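Local atomic coordinates of VP2 (Human bocavirus 3, PDB entry 5US7), a protein that forms, in sixty copies, the T=1 icosahedral protein shell of a human bocaparvovirus. Residues V209-A212 against I213-I217; V397-F400 against P401-W405; P522-W525 against D526-F529. One frame throughout, in Å; residues are numbered along the deposited sequence.

Interaction 1: V209-A212 against I213-I217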
ATOM      1  N   VAL A 209      35.434-106.524 -45.152  1.00 81.26           N
ATOM      2  CA  VAL A 209      34.737-105.499 -45.912  1.00 81.26           C
ATOM      3  C   VAL A 209      33.271-105.590 -45.527  1.00 81.26           C
ATOM      4  O   VAL A 209      32.694-104.631 -45.009  1.00 81.26           O
ATOM      5  CB  VAL A 209      34.941-105.670 -47.424  1.00 85.80           C
ATOM      6  CG1 VAL A 209      34.130-104.639 -48.179  1.00 85.80           C
ATOM      7  CG2 VAL A 209      36.411-105.548 -47.761  1.00 85.80           C
ATOM      8  N   GLU A 210      32.656-106.744 -45.792  1.00 78.99           N
ATOM      9  CA  GLU A 210      31.306-106.979 -45.295  1.00 78.99           C
ATOM     10  C   GLU A 210      31.252-106.902 -43.775  1.00 78.99           C
ATOM     11  O   GLU A 210      30.269-106.414 -43.208  1.00 78.99           O
ATOM     12  CB  GLU A 210      30.781-108.328 -45.784  1.00 89.31           C
ATOM     13  CG  GLU A 210      30.389-108.365 -47.253  1.00 89.31           C
ATOM     14  CD  GLU A 210      29.802-109.702 -47.659  1.00 89.31           C
ATOM     15  OE1 GLU A 210      29.945-110.667 -46.885  1.00 89.31           O
ATOM     16  OE2 GLU A 210      29.167-109.786 -48.730  1.00 89.31           O
ATOM     17  N   LYS A 211      32.297-107.374 -43.094  1.00 74.22           N
ATOM     18  CA  LYS A 211      32.287-107.328 -41.636  1.00 74.22           C
ATOM     19  C   LYS A 211      32.336-105.896 -41.129  1.00 74.22           C
ATOM     20  O   LYS A 211      31.673-105.560 -40.144  1.00 74.22           O
ATOM     21  CB  LYS A 211      33.449-108.131 -41.068  1.00 76.74           C
ATOM     22  CG  LYS A 211      33.457-108.172 -39.554  1.00 76.74           C
ATOM     23  CD  LYS A 211      34.508-109.125 -39.031  1.00 76.74           C
ATOM     24  CE  LYS A 211      34.518-109.141 -37.518  1.00 76.74           C
ATOM     25  NZ  LYS A 211      35.057-107.877 -36.961  1.00 76.74           N
ATOM     26  N   ALA A 212      33.116-105.037 -41.781  1.00 69.96           N
ATOM     27  CA  ALA A 212      33.107-103.629 -41.413  1.00 69.96           C
ATOM     28  C   ALA A 212      31.775-102.979 -41.746  1.00 69.96           C
ATOM     29  O   ALA A 212      31.339-102.066 -41.039  1.00 69.96           O
ATOM     30  CB  ALA A 212      34.243-102.894 -42.114  1.00 72.18           C
ATOM     31  N   ILE A 213      31.118-103.426 -42.815  1.00 68.94           N
ATOM     32  CA  ILE A 213      29.801-102.898 -43.143  1.00 68.94           C
ATOM     33  C   ILE A 213      28.752-103.452 -42.194  1.00 68.94           C
ATOM     34  O   ILE A 213      27.785-102.765 -41.862  1.00 68.94           O
ATOM     35  CB  ILE A 213      29.457-103.204 -44.610  1.00 74.25           C
ATOM     36  CG1 ILE A 213      30.388-102.439 -45.544  1.00 74.25           C
ATOM     37  CG2 ILE A 213      28.024-102.843 -44.916  1.00 74.25           C
ATOM     38  CD1 ILE A 213      30.249-102.837 -46.995  1.00 74.25           C
ATOM     39  N   ALA A 214      28.911-104.695 -41.745  1.00 65.08           N
ATOM     40  CA  ALA A 214      27.963-105.248 -40.786  1.00 65.08           C
ATOM     41  C   ALA A 214      28.107-104.579 -39.438  1.00 65.08           C
ATOM     42  O   ALA A 214      27.117-104.316 -38.751  1.00 65.08           O
ATOM     43  CB  ALA A 214      28.175-106.747 -40.637  1.00 69.34           C
ATOM     44  N   LEU A 215      29.335-104.297 -39.049  1.00 61.04           N
ATOM     45  CA  LEU A 215      29.599-103.881 -37.689  1.00 61.04           C
ATOM     46  C   LEU A 215      29.213-102.425 -37.499  1.00 61.04           C
ATOM     47  O   LEU A 215      28.859-102.010 -36.393  1.00 61.04           O
ATOM     48  CB  LEU A 215      31.069-104.143 -37.401  1.00 59.18           C
ATOM     49  CG  LEU A 215      31.506-104.289 -35.975  1.00 59.18           C
ATOM     50  CD1 LEU A 215      30.736-105.450 -35.411  1.00 59.18           C
ATOM     51  CD2 LEU A 215      32.938-104.647 -36.047  1.00 59.18           C
ATOM     52  N   GLN A 216      29.269-101.652 -38.573  1.00 60.69           N
ATOM     53  CA  GLN A 216      28.583-100.374 -38.658  1.00 60.69           C
ATOM     54  C   GLN A 216      27.177-100.597 -39.175  1.00 60.69           C
ATOM     55  O   GLN A 216      26.995-100.898 -40.355  1.00 60.69           O
ATOM     56  CB  GLN A 216      29.297 -99.437 -39.621  1.00 60.93           C
ATOM     57  CG  GLN A 216      30.510 -98.732 -39.146  1.00 60.93           C
ATOM     58  CD  GLN A 216      31.130 -97.967 -40.281  1.00 60.93           C
ATOM     59  OE1 GLN A 216      31.193 -98.459 -41.403  1.00 60.93           O
ATOM     60  NE2 GLN A 216      31.474 -96.718 -40.033  1.00 60.93           N
ATOM     61  N   ILE A 217      26.188-100.300 -38.353  1.00 52.89           N
ATOM     62  CA  ILE A 217      24.781-100.434 -38.709  1.00 52.89           C
ATOM     63  C   ILE A 217      24.035 -99.701 -37.615  1.00 52.89           C
ATOM     64  O   ILE A 217      24.286 -99.931 -36.428  1.00 52.89           O
ATOM     65  CB  ILE A 217      24.293-101.892 -38.772  1.00 54.75           C
ATOM     66  CG1 ILE A 217      24.651-102.598 -40.070  1.00 54.75           C
ATOM     67  CG2 ILE A 217      22.806-101.959 -38.581  1.00 54.75           C
ATOM     68  CD1 ILE A 217      24.260-104.048 -40.061  1.00 54.75           C
TER
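Val209 O accepts a hydrogen bond from Ile213 N at 3.0 Å and Lys211 O one from Leu215 N at 2.9 Å, two of four consecutive i to i+4 backbone bonds that wind this stretch into little more than a turn and a half of alpha-helix. The last of them runs from Gln216 N to Ala212 O, 3.2 Å apart, and Gln216 itself already swings out of helical geometry with psi at 116°. On one flank, Ile213 sends its CG1 branch beside its own backbone N (chi1 -66°), which carries CD1 back along the preceding turn until it lies 4.4 Å from CG1 of Val209, a loose apolar contact. On another, Lys211 and Leu215 run side by side and point the same way; the lysine stays extended until its final torsion, where a bend (chi4 -71°) places NZ 4.0 Å from CD2 of Leu215.

In the parvovirus jelly roll this helix belongs to the long loop between strands 156-160 and 228-230, the EF loop, about 32 Å from the centre of the chain (centre to centre). Ala214 packs on Ala201 and Met203 of its own chain, and the small methyl sits 3.3 Å from Glu210 O. Lys211 and Leu215 pack on Leu499 and Leu497 of one neighbouring subunit, while Ala212 touches Leu375 of another. The polar end of Gln216 also looks to that other subunit: NE2 donates to its Thr533 O, and OE1 lies 3.6 Å from Ala212 O, an acceptor like itself.

Interaction 2: V397-F400 against P401-W405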
ATOM      1  N   VAL A 397      18.825 -89.836 -73.353  1.00 56.39           N
ATOM      2  CA  VAL A 397      18.968 -88.389 -73.373  1.00 56.39           C
ATOM      3  C   VAL A 397      19.354 -87.962 -71.968  1.00 56.39           C
ATOM      4  O   VAL A 397      18.525 -87.988 -71.054  1.00 56.39           O
ATOM      5  CB  VAL A 397      17.678 -87.696 -73.822  1.00 57.25           C
ATOM      6  CG1 VAL A 397      17.831 -86.199 -73.761  1.00 57.25           C
ATOM      7  CG2 VAL A 397      17.301 -88.145 -75.209  1.00 57.25           C
ATOM      8  N   TRP A 398      20.598 -87.557 -71.794  1.00 51.06           N
ATOM      9  CA  TRP A 398      21.083 -87.121 -70.498  1.00 51.06           C
ATOM     10  C   TRP A 398      20.745 -85.649 -70.336  1.00 51.06           C
ATOM     11  O   TRP A 398      20.027 -85.072 -71.152  1.00 51.06           O
ATOM     12  CB  TRP A 398      22.572 -87.398 -70.395  1.00 50.22           C
ATOM     13  CG  TRP A 398      22.871 -88.836 -70.476  1.00 50.22           C
ATOM     14  CD1 TRP A 398      23.132 -89.547 -71.598  1.00 50.22           C
ATOM     15  CD2 TRP A 398      22.945 -89.754 -69.391  1.00 50.22           C
ATOM     16  NE1 TRP A 398      23.362 -90.856 -71.284  1.00 50.22           N
ATOM     17  CE2 TRP A 398      23.253 -91.008 -69.930  1.00 50.22           C
ATOM     18  CE3 TRP A 398      22.782 -89.635 -68.012  1.00 50.22           C
ATOM     19  CZ2 TRP A 398      23.404 -92.136 -69.143  1.00 50.22           C
ATOM     20  CZ3 TRP A 398      22.928 -90.749 -67.235  1.00 50.22           C
ATOM     21  CH2 TRP A 398      23.237 -91.986 -67.799  1.00 50.22           C
ATOM     22  N   MET A 399      21.242 -85.014 -69.286  1.00 50.49           N
ATOM     23  CA  MET A 399      21.096 -83.573 -69.208  1.00 50.49           C
ATOM     24  C   MET A 399      21.921 -82.898 -70.282  1.00 50.49           C
ATOM     25  O   MET A 399      23.024 -83.331 -70.615  1.00 50.49           O
ATOM     26  CB  MET A 399      21.514 -83.032 -67.854  1.00 51.46           C
ATOM     27  CG  MET A 399      20.513 -83.215 -66.777  1.00 51.46           C
ATOM     28  SD  MET A 399      21.144 -82.448 -65.291  1.00 51.46           S
ATOM     29  CE  MET A 399      19.780 -82.758 -64.209  1.00 51.46           C
ATOM     30  N   PHE A 400      21.369 -81.829 -70.829  1.00 50.47           N
ATOM     31  CA  PHE A 400      22.025 -81.027 -71.836  1.00 50.47           C
ATOM     32  C   PHE A 400      21.525 -79.617 -71.601  1.00 50.47           C
ATOM     33  O   PHE A 400      20.438 -79.448 -71.042  1.00 50.47           O
ATOM     34  CB  PHE A 400      21.668 -81.538 -73.235  1.00 53.41           C
ATOM     35  CG  PHE A 400      22.472 -80.942 -74.331  1.00 53.41           C
ATOM     36  CD1 PHE A 400      23.748 -81.394 -74.581  1.00 53.41           C
ATOM     37  CD2 PHE A 400      21.944 -79.965 -75.140  1.00 53.41           C
ATOM     38  CE1 PHE A 400      24.485 -80.866 -75.595  1.00 53.41           C
ATOM     39  CE2 PHE A 400      22.683 -79.434 -76.157  1.00 53.41           C
ATOM     40  CZ  PHE A 400      23.956 -79.885 -76.385  1.00 53.41           C
ATOM     41  N   PRO A 401      22.295 -78.595 -71.951  1.00 52.14           N
ATOM     42  CA  PRO A 401      21.799 -77.233 -71.771  1.00 52.14           C
ATOM     43  C   PRO A 401      20.521 -77.020 -72.554  1.00 52.14           C
ATOM     44  O   PRO A 401      20.263 -77.687 -73.556  1.00 52.14           O
ATOM     45  CB  PRO A 401      22.934 -76.371 -72.317  1.00 51.24           C
ATOM     46  CG  PRO A 401      24.106 -77.178 -72.128  1.00 51.24           C
ATOM     47  CD  PRO A 401      23.703 -78.593 -72.367  1.00 51.24           C
ATOM     48  N   ASN A 402      19.711 -76.088 -72.071  1.00 53.11           N
ATOM     49  CA  ASN A 402      18.509 -75.654 -72.764  1.00 53.11           C
ATOM     50  C   ASN A 402      17.479 -76.755 -72.880  1.00 53.11           C
ATOM     51  O   ASN A 402      16.656 -76.736 -73.792  1.00 53.11           O
ATOM     52  CB  ASN A 402      18.846 -75.135 -74.155  1.00 54.85           C
ATOM     53  CG  ASN A 402      19.728 -73.944 -74.111  1.00 54.85           C
ATOM     54  OD1 ASN A 402      19.709 -73.186 -73.150  1.00 54.85           O
ATOM     55  ND2 ASN A 402      20.557 -73.791 -75.126  1.00 54.85           N
ATOM     56  N   GLN A 403      17.511 -77.741 -71.998  1.00 52.17           N
ATOM     57  CA  GLN A 403      16.436 -78.711 -71.971  1.00 52.17           C
ATOM     58  C   GLN A 403      15.265 -78.144 -71.198  1.00 52.17           C
ATOM     59  O   GLN A 403      15.437 -77.500 -70.162  1.00 52.17           O
ATOM     60  CB  GLN A 403      16.889 -80.028 -71.363  1.00 51.58           C
ATOM     61  CG  GLN A 403      17.744 -80.836 -72.279  1.00 51.58           C
ATOM     62  CD  GLN A 403      18.119 -82.141 -71.665  1.00 51.58           C
ATOM     63  OE1 GLN A 403      18.150 -82.265 -70.451  1.00 51.58           O
ATOM     64  NE2 GLN A 403      18.386 -83.137 -72.494  1.00 51.58           N
ATOM     65  N   ILE A 404      14.071 -78.351 -71.734  1.00 53.30           N
ATOM     66  CA  ILE A 404      12.855 -77.804 -71.157  1.00 53.30           C
ATOM     67  C   ILE A 404      11.776 -78.869 -71.224  1.00 53.30           C
ATOM     68  O   ILE A 404      11.458 -79.367 -72.307  1.00 53.30           O
ATOM     69  CB  ILE A 404      12.420 -76.521 -71.882  1.00 52.58           C
ATOM     70  CG1 ILE A 404      13.369 -75.384 -71.493  1.00 52.58           C
ATOM     71  CG2 ILE A 404      10.966 -76.219 -71.625  1.00 52.58           C
ATOM     72  CD1 ILE A 404      13.201 -74.141 -72.244  1.00 52.58           C
ATOM     73  N   TRP A 405      11.227 -79.223 -70.071  1.00 54.64           N
ATOM     74  CA  TRP A 405      10.175 -80.216 -69.972  1.00 54.64           C
ATOM     75  C   TRP A 405       9.280 -79.800 -68.822  1.00 54.64           C
ATOM     76  O   TRP A 405       9.532 -78.801 -68.149  1.00 54.64           O
ATOM     77  CB  TRP A 405      10.757 -81.618 -69.768  1.00 53.59           C
ATOM     78  CG  TRP A 405      11.453 -81.837 -68.448  1.00 53.59           C
ATOM     79  CD1 TRP A 405      10.944 -82.453 -67.350  1.00 53.59           C
ATOM     80  CD2 TRP A 405      12.774 -81.420 -68.092  1.00 53.59           C
ATOM     81  NE1 TRP A 405      11.865 -82.462 -66.340  1.00 53.59           N
ATOM     82  CE2 TRP A 405      12.999 -81.830 -66.771  1.00 53.59           C
ATOM     83  CE3 TRP A 405      13.788 -80.746 -68.766  1.00 53.59           C
ATOM     84  CZ2 TRP A 405      14.193 -81.587 -66.112  1.00 53.59           C
ATOM     85  CZ3 TRP A 405      14.967 -80.506 -68.111  1.00 53.59           C
ATOM     86  CH2 TRP A 405      15.163 -80.922 -66.799  1.00 53.59           C
TER
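Trp398 O accepts a hydrogen bond from Gln403 NE2 at 2.9 Å. The amide nitrogen arrives nearly along the C=O axis, at a C=O...N angle of 164°, with the acceptor tilted some way out of the amide plane. The other end of the same amide, OE1, receives a weak bond from Phe400 N at 3.3 Å, so one glutamine head spans two backbone groups of the segment before it. Its reach comes from a chain that is straight beyond CG, with CG set beside the backbone N (chi1 -75°). As it passes, NE2 also comes within 3.4 Å of CG1 of Val397, the two side chains running antiparallel past one another.

Gln403 closes a type II beta turn that starts at Phe400, with Pro401 at its first corner and Asn402, at positive phi, at its second, and it folds its side chain back onto the chain entering that turn. The turn belongs to the long GH loop of the parvovirus coat protein, between strands 236-248 and 445-449, which in this family supplies much of the contact around the icosahedral threefold axis. Consistent with that, Trp398 meets Trp398 of two neighbouring subunits, and Met399 touches Met399 of both. Thr427 OG1 of one of these neighbours bridges the mouth of the turn, hydrogen-bonded to both Phe400 O and Gln403 N.

Beside these polar bonds is a CH-pi contact. Pro401 CD sits over one face of the Phe400 ring, 3.5 Å from the centroid and displaced toward the rim. The ring swings out on the far side from its own backbone N, close beside the carbonyl carbon (chi1 -170°), and hence meets the proline that follows.

Interaction 3: P522-W525 against D526-F529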
ATOM      1  N   PRO A 522     -12.269 -95.986 -60.441  1.00 58.69           N
ATOM      2  CA  PRO A 522     -11.984 -95.567 -61.817  1.00 58.69           C
ATOM      3  C   PRO A 522     -11.175 -96.631 -62.535  1.00 58.69           C
ATOM      4  O   PRO A 522     -10.162 -97.107 -62.023  1.00 58.69           O
ATOM      5  CB  PRO A 522     -11.189 -94.274 -61.633  1.00 55.79           C
ATOM      6  CG  PRO A 522     -10.610 -94.391 -60.281  1.00 55.79           C
ATOM      7  CD  PRO A 522     -11.634 -95.097 -59.462  1.00 55.79           C
ATOM      8  N   THR A 523     -11.630 -97.009 -63.726  1.00 63.94           N
ATOM      9  CA  THR A 523     -10.997 -98.129 -64.411  1.00 63.94           C
ATOM     10  C   THR A 523      -9.720 -97.718 -65.124  1.00 63.94           C
ATOM     11  O   THR A 523      -8.728 -98.451 -65.093  1.00 63.94           O
ATOM     12  CB  THR A 523     -11.966 -98.761 -65.404  1.00 65.27           C
ATOM     13  OG1 THR A 523     -12.375 -97.778 -66.361  1.00 65.27           O
ATOM     14  CG2 THR A 523     -13.180 -99.294 -64.681  1.00 65.27           C
ATOM     15  N   THR A 524      -9.719 -96.564 -65.782  1.00 63.51           N
ATOM     16  CA  THR A 524      -8.599 -96.183 -66.623  1.00 63.51           C
ATOM     17  C   THR A 524      -8.325 -94.699 -66.446  1.00 63.51           C
ATOM     18  O   THR A 524      -8.852 -94.047 -65.546  1.00 63.51           O
ATOM     19  CB  THR A 524      -8.880 -96.496 -68.098  1.00 67.79           C
ATOM     20  OG1 THR A 524     -10.056 -95.791 -68.515  1.00 67.79           O
ATOM     21  CG2 THR A 524      -9.071 -97.993 -68.331  1.00 67.79           C
ATOM     22  N   TRP A 525      -7.436 -94.195 -67.287  1.00 66.24           N
ATOM     23  CA  TRP A 525      -7.329 -92.789 -67.636  1.00 66.24           C
ATOM     24  C   TRP A 525      -8.464 -92.495 -68.621  1.00 66.24           C
ATOM     25  O   TRP A 525      -8.945 -93.416 -69.279  1.00 66.24           O
ATOM     26  CB  TRP A 525      -5.962 -92.545 -68.260  1.00 65.31           C
ATOM     27  CG  TRP A 525      -4.869 -92.641 -67.285  1.00 65.31           C
ATOM     28  CD1 TRP A 525      -4.464 -93.760 -66.649  1.00 65.31           C
ATOM     29  CD2 TRP A 525      -3.923 -91.625 -66.954  1.00 65.31           C
ATOM     30  NE1 TRP A 525      -3.387 -93.488 -65.852  1.00 65.31           N
ATOM     31  CE2 TRP A 525      -3.027 -92.182 -66.035  1.00 65.31           C
ATOM     32  CE3 TRP A 525      -3.763 -90.291 -67.323  1.00 65.31           C
ATOM     33  CZ2 TRP A 525      -1.991 -91.457 -65.475  1.00 65.31           C
ATOM     34  CZ3 TRP A 525      -2.735 -89.578 -66.764  1.00 65.31           C
ATOM     35  CH2 TRP A 525      -1.865 -90.155 -65.848  1.00 65.31           C
ATOM     36  N   ASP A 526      -8.904 -91.246 -68.747  1.00 62.47           N
ATOM     37  CA  ASP A 526      -8.378 -90.118 -68.006  1.00 62.47           C
ATOM     38  C   ASP A 526      -9.202 -89.829 -66.772  1.00 62.47           C
ATOM     39  O   ASP A 526      -8.973 -88.833 -66.104  1.00 62.47           O
ATOM     40  CB  ASP A 526      -8.322 -88.877 -68.894  1.00 67.92           C
ATOM     41  CG  ASP A 526      -7.265 -88.978 -69.972  1.00 67.92           C
ATOM     42  OD1 ASP A 526      -6.387 -89.858 -69.869  1.00 67.92           O
ATOM     43  OD2 ASP A 526      -7.305 -88.168 -70.920  1.00 67.92           O
ATOM     44  N   MET A 527     -10.197 -90.661 -66.482  1.00 59.44           N
ATOM     45  CA  MET A 527     -10.792 -90.583 -65.160  1.00 59.44           C
ATOM     46  C   MET A 527      -9.701 -90.862 -64.137  1.00 59.44           C
ATOM     47  O   MET A 527      -8.779 -91.636 -64.393  1.00 59.44           O
ATOM     48  CB  MET A 527     -11.971 -91.551 -65.031  1.00 60.99           C
ATOM     49  CG  MET A 527     -11.632 -93.013 -65.067  1.00 60.99           C
ATOM     50  SD  MET A 527     -13.072 -94.082 -65.245  1.00 60.99           S
ATOM     51  CE  MET A 527     -13.193 -94.210 -67.020  1.00 60.99           C
ATOM     52  N   CYS A 528      -9.818 -90.231 -62.970  1.00 52.16           N
ATOM     53  CA  CYS A 528      -8.765 -89.821 -62.038  1.00 52.16           C
ATOM     54  C   CYS A 528      -8.269 -88.420 -62.371  1.00 52.16           C
ATOM     55  O   CYS A 528      -7.557 -87.827 -61.567  1.00 52.16           O
ATOM     56  CB  CYS A 528      -7.560 -90.778 -61.993  1.00 56.89           C
ATOM     57  SG  CYS A 528      -7.886 -92.459 -61.436  1.00 56.89           S
ATOM     58  N   PHE A 529      -8.647 -87.872 -63.520  1.00 49.42           N
ATOM     59  CA  PHE A 529      -8.535 -86.470 -63.906  1.00 49.42           C
ATOM     60  C   PHE A 529      -7.127 -85.895 -63.817  1.00 49.42           C
ATOM     61  O   PHE A 529      -6.881 -85.017 -62.997  1.00 49.42           O
ATOM     62  CB  PHE A 529      -9.482 -85.634 -63.057  1.00 49.16           C
ATOM     63  CG  PHE A 529     -10.923 -85.943 -63.286  1.00 49.16           C
ATOM     64  CD1 PHE A 529     -11.336 -86.606 -64.419  1.00 49.16           C
ATOM     65  CD2 PHE A 529     -11.876 -85.560 -62.368  1.00 49.16           C
ATOM     66  CE1 PHE A 529     -12.657 -86.885 -64.632  1.00 49.16           C
ATOM     67  CE2 PHE A 529     -13.196 -85.836 -62.579  1.00 49.16           C
ATOM     68  CZ  PHE A 529     -13.587 -86.498 -63.709  1.00 49.16           C
TER
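Apolar and sulfur contacts bring Pro522 against Met527 and Cys528. Pro522 CB lies 3.7 Å from Met527 CG, and its CG lies 3.5 Å from Cys528 SG, so one edge of the proline ring meets both residues. The methionine bends at its last torsion (chi3 90°), which carries CE across the two threonines: it is 3.7 Å from Thr523 OG1 and 3.8 Å from Thr524 OG1.

The hydrogen bonds are few. Thr523 N donates to Met527 SD at 3.6 Å, a weak bond closing the loop from one limb to the other. Thr524 OG1 donates to Trp525 O at 2.7 Å from above the carbonyl plane, and Phe529 N reaches Asp526 O at 2.8 Å, the closing bond of a type II beta turn from Asp526 to Phe529. Just ahead of that turn, the Trp525-Asp526 peptide is modelled cis, uncommon before a residue other than proline and not secure at this resolution.

Charge meets an aromatic edge at Asp526. Its OD1 comes to the rim of the Trp525 indole, near the ring plane and 3.7 Å from CE3, with carboxylate and ring 78° apart. OD2 makes a salt bridge with Arg492 of the same chain, part of a nuclear localization signal assigned by similarity. This loop follows the last barrel strand, 466-482, and the Phe529 side chain packs against Trp112 and Gln113 of helix 109-116.

The carboxylate thus has a full positive partner at one oxygen and the weakly positive C-H rim of the indole at the other, which probably favours its charged form, whereas the methionine side depends on dispersion and one weak N-H...S bond.

How the interactions relate
The three contacts follow one another along the chain and none touches another; even interactions 2 and 3 keep about 15 Å between nearest atoms. Each lies in a different part outside the barrel strands: the EF loop, the GH loop and the tail after the last strand. Interactions 1 and 2 are buried once the shell is assembled and share a neighbouring subunit; interaction 3 is only partly buried and leans mostly on its own chain. Chemistry follows place: main-chain bonds make the helix of interaction 1, a glutamine amide folds back beside the turn of interaction 2, and 522-529 relies on proline, sulfur and a charged carboxylate.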